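Local coordinates for pollen-specific leucine-rich repeat extensin-like protein 1 (PDB 6TME) that probably binds a secreted partner polypeptide through its leucine-rich repeat domain and helps organise the cell wall of pollen and growing pollen tubes, at residues H122-R127 and D170-D175; T277-A282 and T299-K304; C325-S330 and Q343-Q348. All blocks are in the same frame, centred on the assembly; numbering follows the deposited sequence.

Contact 1 of 3, residues H122-R127 and D170-D175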
loop_
_atom_site.group_PDB
_atom_site.type_symbol
_atom_site.label_atom_id
_atom_site.label_comp_id
_atom_site.label_asym_id
_atom_site.label_seq_id
_atom_site.Cartn_x
_atom_site.Cartn_y
_atom_site.Cartn_z
ATOM N N HIS A 122 13.882 1.898 7.507
ATOM C CA HIS A 122 12.573 1.929 8.160
ATOM C C HIS A 122 12.510 3.149 9.074
ATOM O O HIS A 122 13.220 3.197 10.083
ATOM C CB HIS A 122 12.327 0.652 8.973
ATOM C CG HIS A 122 12.357 -0.611 8.165
ATOM N ND1 HIS A 122 12.395 -1.862 8.748
ATOM C CD2 HIS A 122 12.359 -0.822 6.825
ATOM C CE1 HIS A 122 12.433 -2.787 7.803
ATOM N NE2 HIS A 122 12.421 -2.182 6.627
ATOM N N VAL A 123 11.674 4.135 8.736
ATOM C CA VAL A 123 11.458 5.275 9.632
ATOM C C VAL A 123 9.966 5.549 9.807
ATOM O O VAL A 123 9.551 6.704 9.939
ATOM C CB VAL A 123 12.215 6.546 9.167
ATOM C CG1 VAL A 123 13.770 6.348 9.318
ATOM C CG2 VAL A 123 11.874 6.923 7.747
ATOM N N ASN A 124 9.160 4.486 9.883
ATOM C CA ASN A 124 7.731 4.642 10.133
ATOM C C ASN A 124 7.459 5.408 11.418
ATOM O O ASN A 124 8.103 5.182 12.449
ATOM C CB ASN A 124 7.023 3.295 10.218
ATOM C CG ASN A 124 5.564 3.438 10.740
ATOM O OD1 ASN A 124 5.329 3.487 11.938
ATOM N ND2 ASN A 124 4.607 3.558 9.828
ATOM N N SER A 125 6.468 6.302 11.348
ATOM C CA SER A 125 5.963 7.050 12.502
ATOM C C SER A 125 7.063 7.888 13.149
ATOM O O SER A 125 7.348 7.781 14.342
ATOM C CB SER A 125 5.310 6.118 13.532
ATOM O OG SER A 125 4.175 5.454 12.974
ATOM N N ASN A 126 7.699 8.717 12.330
ATOM C CA ASN A 126 8.535 9.807 12.815
ATOM C C ASN A 126 7.919 11.112 12.335
ATOM O O ASN A 126 6.838 11.130 11.744
ATOM C CB ASN A 126 9.981 9.645 12.351
ATOM C CG ASN A 126 10.737 8.617 13.179
ATOM O OD1 ASN A 126 11.280 8.936 14.250
ATOM N ND2 ASN A 126 10.745 7.377 12.713
ATOM N N ARG A 127 8.608 12.213 12.582
ATOM C CA ARG A 127 8.128 13.481 12.050
ATOM C C ARG A 127 9.174 14.067 11.122
ATOM O O ARG A 127 9.555 15.236 11.253
ATOM C CB ARG A 127 7.781 14.440 13.187
ATOM C CG ARG A 127 6.512 14.025 13.933
ATOM C CD ARG A 127 6.372 14.763 15.247
ATOM N NE ARG A 127 7.560 14.539 16.066
ATOM C CZ ARG A 127 7.869 15.264 17.129
ATOM N NH1 ARG A 127 7.072 16.262 17.481
ATOM N NH2 ARG A 127 8.977 15.000 17.824
ATOM N N ASP A 170 7.035 2.084 0.790
ATOM C CA ASP A 170 5.929 2.603 1.594
ATOM C C ASP A 170 6.082 4.109 1.817
ATOM O O ASP A 170 6.935 4.540 2.593
ATOM C CB ASP A 170 5.834 1.870 2.930
ATOM C CG ASP A 170 4.490 2.100 3.623
ATOM O OD1 ASP A 170 3.854 3.132 3.323
ATOM O OD2 ASP A 170 4.072 1.270 4.466
ATOM N N ILE A 171 5.236 4.909 1.165
ATOM C CA ILE A 171 5.188 6.351 1.375
ATOM C C ILE A 171 3.840 6.804 1.918
ATOM O O ILE A 171 3.556 8.002 1.946
ATOM C CB ILE A 171 5.538 7.116 0.086
ATOM C CG1 ILE A 171 4.467 6.843 -0.991
ATOM C CG2 ILE A 171 6.947 6.715 -0.419
ATOM C CD1 ILE A 171 4.633 7.688 -2.245
ATOM N N ARG A 172 3.017 5.865 2.374
ATOM C CA ARG A 172 1.671 6.164 2.840
ATOM C C ARG A 172 1.712 7.118 4.034
ATOM O O ARG A 172 2.697 7.184 4.785
ATOM C CB ARG A 172 0.940 4.854 3.204
ATOM C CG ARG A 172 1.375 4.249 4.547
ATOM C CD ARG A 172 1.030 2.767 4.779
ATOM N NE ARG A 172 1.920 2.295 5.841
ATOM C CZ ARG A 172 1.602 2.190 7.132
ATOM N NH1 ARG A 172 0.359 2.439 7.576
ATOM N NH2 ARG A 172 2.540 1.824 7.994
ATOM N N TYR A 173 0.640 7.904 4.168
ATOM C CA TYR A 173 0.417 8.781 5.321
ATOM C C TYR A 173 1.445 9.912 5.384
ATOM O O TYR A 173 2.026 10.203 6.434
ATOM C CB TYR A 173 0.396 7.981 6.625
ATOM C CG TYR A 173 -0.980 7.503 6.947
ATOM C CD1 TYR A 173 -1.974 8.393 7.372
ATOM C CD2 TYR A 173 -1.308 6.164 6.800
ATOM C CE1 TYR A 173 -3.275 7.936 7.658
ATOM C CE2 TYR A 173 -2.566 5.704 7.090
ATOM C CZ TYR A 173 -3.549 6.592 7.511
ATOM O OH TYR A 173 -4.785 6.091 7.778
ATOM N N ASN A 174 1.673 10.544 4.241
ATOM C CA ASN A 174 2.506 11.730 4.170
ATOM C C ASN A 174 1.657 12.784 3.465
ATOM O O ASN A 174 0.426 12.728 3.472
ATOM C CB ASN A 174 3.827 11.437 3.460
ATOM C CG ASN A 174 4.806 10.705 4.342
ATOM O OD1 ASN A 174 5.372 11.286 5.267
ATOM N ND2 ASN A 174 5.038 9.428 4.046
ATOM N N ASP A 175 2.311 13.762 2.855
ATOM C CA ASP A 175 1.646 14.796 2.085
ATOM C C ASP A 175 2.254 14.876 0.694
ATOM O O ASP A 175 2.498 15.963 0.162
ATOM C CB ASP A 175 1.725 16.143 2.800
ATOM C CG ASP A 175 0.809 17.196 2.176
ATOM O OD1 ASP A 175 -0.112 16.827 1.427
ATOM O OD2 ASP A 175 1.038 18.402 2.402
#
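The amide of N124 and the guanidinium of R172 lie almost parallel, their planes 11° apart, on the inner face of a leucine-rich repeat solenoid. Their closest atoms are N124 ND2 and R172 NH2, 3.3 Å apart; both are donors, so this is packing without a hydrogen bond. The two segments are loops that follow inner strands two turns apart, and S148 of the intervening turn accepts from N124 ND2. A second protein chain binds over this face: its backbone accepts from R172 NH1 and from N124 ND2, so the clustered donors serve a shared partner. CG of R172 sits between the backbone N and the carbonyl carbon (chi1 76°), and the chain then runs extended to NE, which forms a salt bridge with D170 OD2 at 2.8 Å, on the syn lone pair and close to the guanidinium plane. The other oxygen, D170 OD1, takes the backbone N of R172 at 3.0 Å in an Asx turn, so one aspartate holds the arginine's backbone N and NE. N174 ND2 donates to I171 O of its own loop at 2.9 Å and to V147 O of the preceding turn.

Contact 2 of 3, residues T277-A282 and T299-K304. With SO4 (sulfate ion), chain K.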
loop_
_atom_site.group_PDB
_atom_site.type_symbol
_atom_site.label_atom_id
_atom_site.label_comp_id
_atom_site.label_asym_id
_atom_site.label_seq_id
_atom_site.Cartn_x
_atom_site.Cartn_y
_atom_site.Cartn_z
ATOM N N THR A 277 -18.001 -10.822 -15.286
ATOM C CA THR A 277 -16.661 -11.400 -15.231
ATOM C C THR A 277 -16.120 -11.522 -13.809
ATOM O O THR A 277 -15.133 -12.235 -13.599
ATOM C CB THR A 277 -15.700 -10.551 -16.066
ATOM O OG1 THR A 277 -15.873 -9.167 -15.734
ATOM C CG2 THR A 277 -15.974 -10.740 -17.550
ATOM N N LEU A 278 -16.735 -10.855 -12.830
ATOM C CA LEU A 278 -16.234 -10.970 -11.468
ATOM C C LEU A 278 -16.345 -12.387 -10.931
ATOM O O LEU A 278 -15.783 -12.667 -9.867
ATOM C CB LEU A 278 -16.958 -9.990 -10.543
ATOM C CG LEU A 278 -16.621 -8.523 -10.806
ATOM C CD1 LEU A 278 -17.531 -7.608 -10.028
ATOM C CD2 LEU A 278 -15.193 -8.241 -10.436
ATOM N N SER A 279 -17.020 -13.293 -11.645
ATOM C CA SER A 279 -17.021 -14.684 -11.206
ATOM C C SER A 279 -15.656 -15.331 -11.370
ATOM O O SER A 279 -15.438 -16.421 -10.837
ATOM C CB SER A 279 -18.076 -15.497 -11.960
ATOM O OG SER A 279 -17.816 -15.539 -13.351
ATOM N N GLY A 280 -14.737 -14.686 -12.084
ATOM C CA GLY A 280 -13.364 -15.137 -12.157
ATOM C C GLY A 280 -12.515 -14.849 -10.937
ATOM O O GLY A 280 -11.353 -15.261 -10.897
ATOM N N LEU A 281 -13.043 -14.149 -9.932
ATOM C CA LEU A 281 -12.277 -13.856 -8.722
ATOM C C LEU A 281 -12.295 -15.062 -7.783
ATOM O O LEU A 281 -12.811 -15.026 -6.665
ATOM C CB LEU A 281 -12.817 -12.606 -8.045
ATOM C CG LEU A 281 -12.752 -11.347 -8.912
ATOM C CD1 LEU A 281 -13.283 -10.147 -8.136
ATOM C CD2 LEU A 281 -11.331 -11.107 -9.438
ATOM N N ALA A 282 -11.684 -16.149 -8.265
ATOM C CA ALA A 282 -11.785 -17.438 -7.589
ATOM C C ALA A 282 -11.217 -17.412 -6.175
ATOM O O ALA A 282 -11.508 -18.319 -5.391
ATOM C CB ALA A 282 -11.081 -18.513 -8.424
ATOM N N THR A 299 -25.891 -10.867 -8.422
ATOM C CA THR A 299 -26.239 -12.249 -8.718
ATOM C C THR A 299 -25.437 -13.205 -7.839
ATOM O O THR A 299 -24.453 -12.827 -7.194
ATOM C CB THR A 299 -25.945 -12.558 -10.184
ATOM O OG1 THR A 299 -24.533 -12.451 -10.383
ATOM C CG2 THR A 299 -26.613 -11.543 -11.074
ATOM N N ASP A 300 -25.839 -14.474 -7.857
ATOM C CA ASP A 300 -25.051 -15.479 -7.157
ATOM C C ASP A 300 -23.828 -15.897 -7.956
ATOM O O ASP A 300 -22.995 -16.649 -7.441
ATOM C CB ASP A 300 -25.915 -16.701 -6.817
ATOM C CG ASP A 300 -26.500 -17.358 -8.038
ATOM O OD1 ASP A 300 -26.467 -16.727 -9.122
ATOM O OD2 ASP A 300 -26.981 -18.506 -7.913
ATOM N N ASN A 301 -23.721 -15.441 -9.207
ATOM C CA ASN A 301 -22.453 -15.483 -9.921
ATOM C C ASN A 301 -21.334 -14.975 -9.023
ATOM O O ASN A 301 -20.223 -15.519 -9.013
ATOM C CB ASN A 301 -22.557 -14.621 -11.178
ATOM C CG ASN A 301 -21.813 -15.195 -12.337
ATOM O OD1 ASN A 301 -21.449 -16.370 -12.334
ATOM N ND2 ASN A 301 -21.576 -14.364 -13.356
ATOM N N ILE A 302 -21.636 -13.952 -8.232
ATOM C CA ILE A 302 -20.672 -13.283 -7.380
ATOM C C ILE A 302 -20.797 -13.736 -5.930
ATOM O O ILE A 302 -19.803 -14.065 -5.282
ATOM C CB ILE A 302 -20.862 -11.758 -7.524
ATOM C CG1 ILE A 302 -20.502 -11.329 -8.949
ATOM C CG2 ILE A 302 -20.071 -11.008 -6.486
ATOM C CD1 ILE A 302 -21.055 -9.990 -9.357
ATOM N N CYS A 303 -22.022 -13.797 -5.414
ATOM C CA CYS A 303 -22.244 -14.079 -4.003
ATOM C C CYS A 303 -21.904 -15.510 -3.609
ATOM O O CYS A 303 -21.778 -15.784 -2.408
ATOM C CB CYS A 303 -23.690 -13.762 -3.633
ATOM S SG CYS A 303 -24.086 -11.989 -3.822
ATOM N N LYS A 304 -21.726 -16.423 -4.569
ATOM C CA LYS A 304 -21.358 -17.792 -4.230
ATOM C C LYS A 304 -19.913 -18.120 -4.589
ATOM O O LYS A 304 -19.545 -19.295 -4.639
ATOM C CB LYS A 304 -22.339 -18.772 -4.869
ATOM C CG LYS A 304 -23.582 -18.867 -3.989
ATOM C CD LYS A 304 -24.839 -19.410 -4.650
ATOM C CE LYS A 304 -24.709 -20.847 -5.087
ATOM N NZ LYS A 304 -26.058 -21.485 -5.103
HETATM S S SO4 K . -29.527 -18.678 -5.028
HETATM O O1 SO4 K . -29.502 -19.389 -3.749
HETATM O O2 SO4 K . -29.547 -17.236 -4.791
HETATM O O3 SO4 K . -30.734 -19.057 -5.760
HETATM O O4 SO4 K . -28.350 -19.038 -5.817
#
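Apolar contact is made by L278 and I302, where CB of the leucine meets CG1 of the isoleucine at 4.1 Å. The branch of I302 that does the touching is anti to its carbonyl carbon (chi1 -66°), which swings it toward the neighbouring turn. Both side chains are buried: L278 also packs on I254 and F289, and I302 on M287 and F311.

Nearer the surface, S279 and N301 meet by van der Waals contact rather than by hydrogen bonding. CB of S279 lies 3.5 Å from N301 OD1 and is almost as close to the N301 backbone carbonyl, so it is the methylene that faces the amide. The serine hydroxyl is turned back along its own segment (chi1 62°) and makes a weak hydrogen bond to S276 O.

These are neighbouring segments on the flank of the leucine-rich repeat solenoid, a 3-10 segment ending at G280 and the short helix 300-303, and they come nearest at S279 and I302, whose CA atoms are 5.5 Å apart.

Backbone bonding stays within each segment. G280 N reaches T277 O at 2.9 Å, and an inverse gamma turn centred on L281 follows. On the other side T299 is the N-cap residue, and its carbonyl oxygen accepts from both I302 N and C303 N.

The remaining links lead away from the contact. C303 is in a disulfide with C325, and C303 O accepts a hydrogen bond from K333 NZ. A sulfate ion, probably from the crystallisation liquor, takes a hydrogen bond from S324 N and a weak one from K304 NZ, which is 3.4 Å from its O4.

Contact 3 of 3, residues C325-S330 and Q343-Q348. With GOL (glycerol), chain R; SO4 (sulfate ion), chain M.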
loop_
_atom_site.group_PDB
_atom_site.type_symbol
_atom_site.label_atom_id
_atom_site.label_comp_id
_atom_site.label_asym_id
_atom_site.label_seq_id
_atom_site.Cartn_x
_atom_site.Cartn_y
_atom_site.Cartn_z
ATOM N N CYS A 325 -27.279 -13.542 -1.803
ATOM C CA CYS A 325 -26.617 -12.279 -1.477
ATOM C C CYS A 325 -27.205 -11.592 -0.262
ATOM O O CYS A 325 -26.757 -10.494 0.082
ATOM C CB CYS A 325 -26.720 -11.291 -2.639
ATOM S SG CYS A 325 -26.127 -11.932 -4.156
ATOM N N VAL A 326 -28.215 -12.175 0.364
ATOM C CA VAL A 326 -28.987 -11.440 1.364
ATOM C C VAL A 326 -28.243 -11.496 2.694
ATOM O O VAL A 326 -27.848 -12.589 3.135
ATOM C CB VAL A 326 -30.397 -12.019 1.481
ATOM C CG1 VAL A 326 -31.182 -11.351 2.617
ATOM C CG2 VAL A 326 -31.129 -11.824 0.172
ATOM N N PRO A 327 -28.013 -10.362 3.335
ATOM C CA PRO A 327 -27.376 -10.383 4.653
ATOM C C PRO A 327 -28.265 -11.108 5.656
ATOM O O PRO A 327 -29.486 -11.172 5.508
ATOM C CB PRO A 327 -27.213 -8.895 5.001
ATOM C CG PRO A 327 -27.416 -8.143 3.671
ATOM C CD PRO A 327 -28.355 -9.001 2.879
ATOM N N GLY A 328 -27.627 -11.687 6.670
ATOM C CA GLY A 328 -28.283 -12.572 7.619
ATOM C C GLY A 328 -28.665 -13.942 7.086
ATOM O O GLY A 328 -29.220 -14.738 7.841
ATOM N N SER A 329 -28.413 -14.240 5.811
ATOM C CA SER A 329 -28.851 -15.494 5.204
ATOM C C SER A 329 -27.833 -16.613 5.337
ATOM O O SER A 329 -28.200 -17.781 5.197
ATOM C CB SER A 329 -29.143 -15.288 3.715
ATOM O OG SER A 329 -27.926 -15.159 2.971
ATOM N N SER A 330 -26.567 -16.297 5.576
ATOM C CA SER A 330 -25.530 -17.310 5.601
ATOM C C SER A 330 -24.761 -17.211 6.913
ATOM O O SER A 330 -24.541 -16.112 7.440
ATOM C CB SER A 330 -24.582 -17.154 4.403
ATOM O OG SER A 330 -23.312 -17.714 4.677
ATOM N N GLN A 343 -36.406 -3.884 -2.952
ATOM C CA GLN A 343 -37.680 -4.144 -2.297
ATOM C C GLN A 343 -37.504 -5.190 -1.202
ATOM O O GLN A 343 -36.675 -6.093 -1.303
ATOM C CB GLN A 343 -38.726 -4.618 -3.310
ATOM C CG GLN A 343 -39.157 -3.563 -4.333
ATOM C CD GLN A 343 -38.638 -3.875 -5.714
ATOM O OE1 GLN A 343 -38.872 -4.962 -6.238
ATOM N NE2 GLN A 343 -37.890 -2.939 -6.302
ATOM N N ASN A 344 -38.279 -5.039 -0.132
ATOM C CA ASN A 344 -38.371 -6.046 0.925
ATOM C C ASN A 344 -37.023 -6.281 1.596
ATOM O O ASN A 344 -36.606 -7.414 1.843
ATOM C CB ASN A 344 -38.948 -7.357 0.399
ATOM C CG ASN A 344 -40.447 -7.368 0.437
ATOM O OD1 ASN A 344 -41.067 -6.435 0.952
ATOM N ND2 ASN A 344 -41.048 -8.433 -0.085
ATOM N N ARG A 345 -36.342 -5.185 1.888
ATOM C CA ARG A 345 -35.103 -5.166 2.642
ATOM C C ARG A 345 -35.125 -3.905 3.487
ATOM O O ARG A 345 -35.747 -2.906 3.102
ATOM C CB ARG A 345 -33.871 -5.176 1.718
ATOM C CG ARG A 345 -33.675 -6.480 0.921
ATOM C CD ARG A 345 -33.153 -7.589 1.831
ATOM N NE ARG A 345 -32.017 -7.120 2.619
ATOM C CZ ARG A 345 -31.789 -7.449 3.890
ATOM N NH1 ARG A 345 -32.618 -8.265 4.542
ATOM N NH2 ARG A 345 -30.728 -6.960 4.514
ATOM N N PRO A 346 -34.495 -3.924 4.649
ATOM C CA PRO A 346 -34.490 -2.731 5.501
ATOM C C PRO A 346 -33.517 -1.667 4.996
ATOM O O PRO A 346 -32.645 -1.919 4.162
ATOM C CB PRO A 346 -34.057 -3.279 6.864
ATOM C CG PRO A 346 -33.268 -4.517 6.532
ATOM C CD PRO A 346 -33.876 -5.092 5.299
ATOM N N ASN A 347 -33.729 -0.443 5.492
ATOM C CA ASN A 347 -32.789 0.673 5.357
ATOM C C ASN A 347 -32.386 0.929 3.908
ATOM O O ASN A 347 -31.225 1.232 3.615
ATOM C CB ASN A 347 -31.555 0.435 6.226
ATOM C CG ASN A 347 -31.916 0.165 7.679
ATOM O OD1 ASN A 347 -32.718 0.881 8.271
ATOM N ND2 ASN A 347 -31.330 -0.879 8.255
ATOM N N GLN A 348 -33.340 0.786 2.990
ATOM C CA GLN A 348 -33.083 1.070 1.591
ATOM C C GLN A 348 -33.303 2.551 1.284
ATOM O O GLN A 348 -33.843 3.311 2.091
ATOM C CB GLN A 348 -33.966 0.194 0.710
ATOM C CG GLN A 348 -33.627 -1.266 0.881
ATOM C CD GLN A 348 -32.186 -1.551 0.497
ATOM O OE1 GLN A 348 -31.838 -1.558 -0.680
ATOM N NE2 GLN A 348 -31.335 -1.769 1.501
HETATM C C1 GOL R . -32.494 -11.371 6.072
HETATM O O1 GOL R . -31.894 -12.584 6.512
HETATM C C2 GOL R . -34.027 -11.588 5.854
HETATM O O2 GOL R . -34.758 -10.552 6.398
HETATM C C3 GOL R . -34.261 -11.732 4.304
HETATM O O3 GOL R . -34.458 -10.448 3.751
HETATM S S SO4 M . -37.069 0.650 6.367
HETATM O O1 SO4 M . -37.771 1.336 7.447
HETATM O O2 SO4 M . -35.794 0.145 6.876
HETATM O O3 SO4 M . -36.823 1.585 5.269
HETATM O O4 SO4 M . -37.894 -0.461 5.894
#
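The guanidinium of R345 is packed on both faces. Over one lie V326 CG1, 3.8 Å above the plane and displaced toward the rim, and P327 CD, which is 3.5 Å from R345 NH2; against the other rests CD of the adjoining P346, over the centre of the group. A glycerol, probably from the crystallisation liquor, sits at the edge, and its O3 accepts from R345 NH1 at 3.0 Å with an N-H...O angle of 142°. The arginine arrives folded, bent at chi2 (-75°) and chi3 (-49°), which brings the flat group back against P346 CD. V326 and P327 open a type II beta turn ending at S329, with G328 at positive phi. V326 O closes it, accepting from S329 N and, at 2.6 Å, from S329 OG in the carbonyl plane. Across from it, Q348 NE2 holds P346 O at 3.0 Å and also bonds D337 O. The two loops flank strand 334-336 near the C-terminal end of the leucine-rich repeat solenoid, and the C325-C303 disulfide ties the first of them to helix 300-303. No hydrogen bond joins the segments directly; the glycerol bridges them, O3 to R345 NH1 and, weakly, O1 to P327 O. The charge of R345 is met by a salt bridge from NE to D337 OD2, which probably lets its flat faces serve as packing surface between valine and prolines.

Contact 1 is buried, contact 2 partly so, and contact 3 lies at the surface. Contacts 2 and 3 are neighbours, with centres about 19 Å apart, joined covalently by C303 SG and C325 SG at 2.1 Å. Contact 1 stands on the opposite side of the chain's centre, about 37 and 41 Å from their centres. None has a direct hydrogen bond between its segments, yet their chemistry differs: donors gathered beside another protein chain in contact 1, side-chain packing between a 3-10 segment and a short helix in contact 2, and an arginine face against apolar groups in contact 3. R172 pairs with D170 of its own segment, R345 with D337 outside both of its segments.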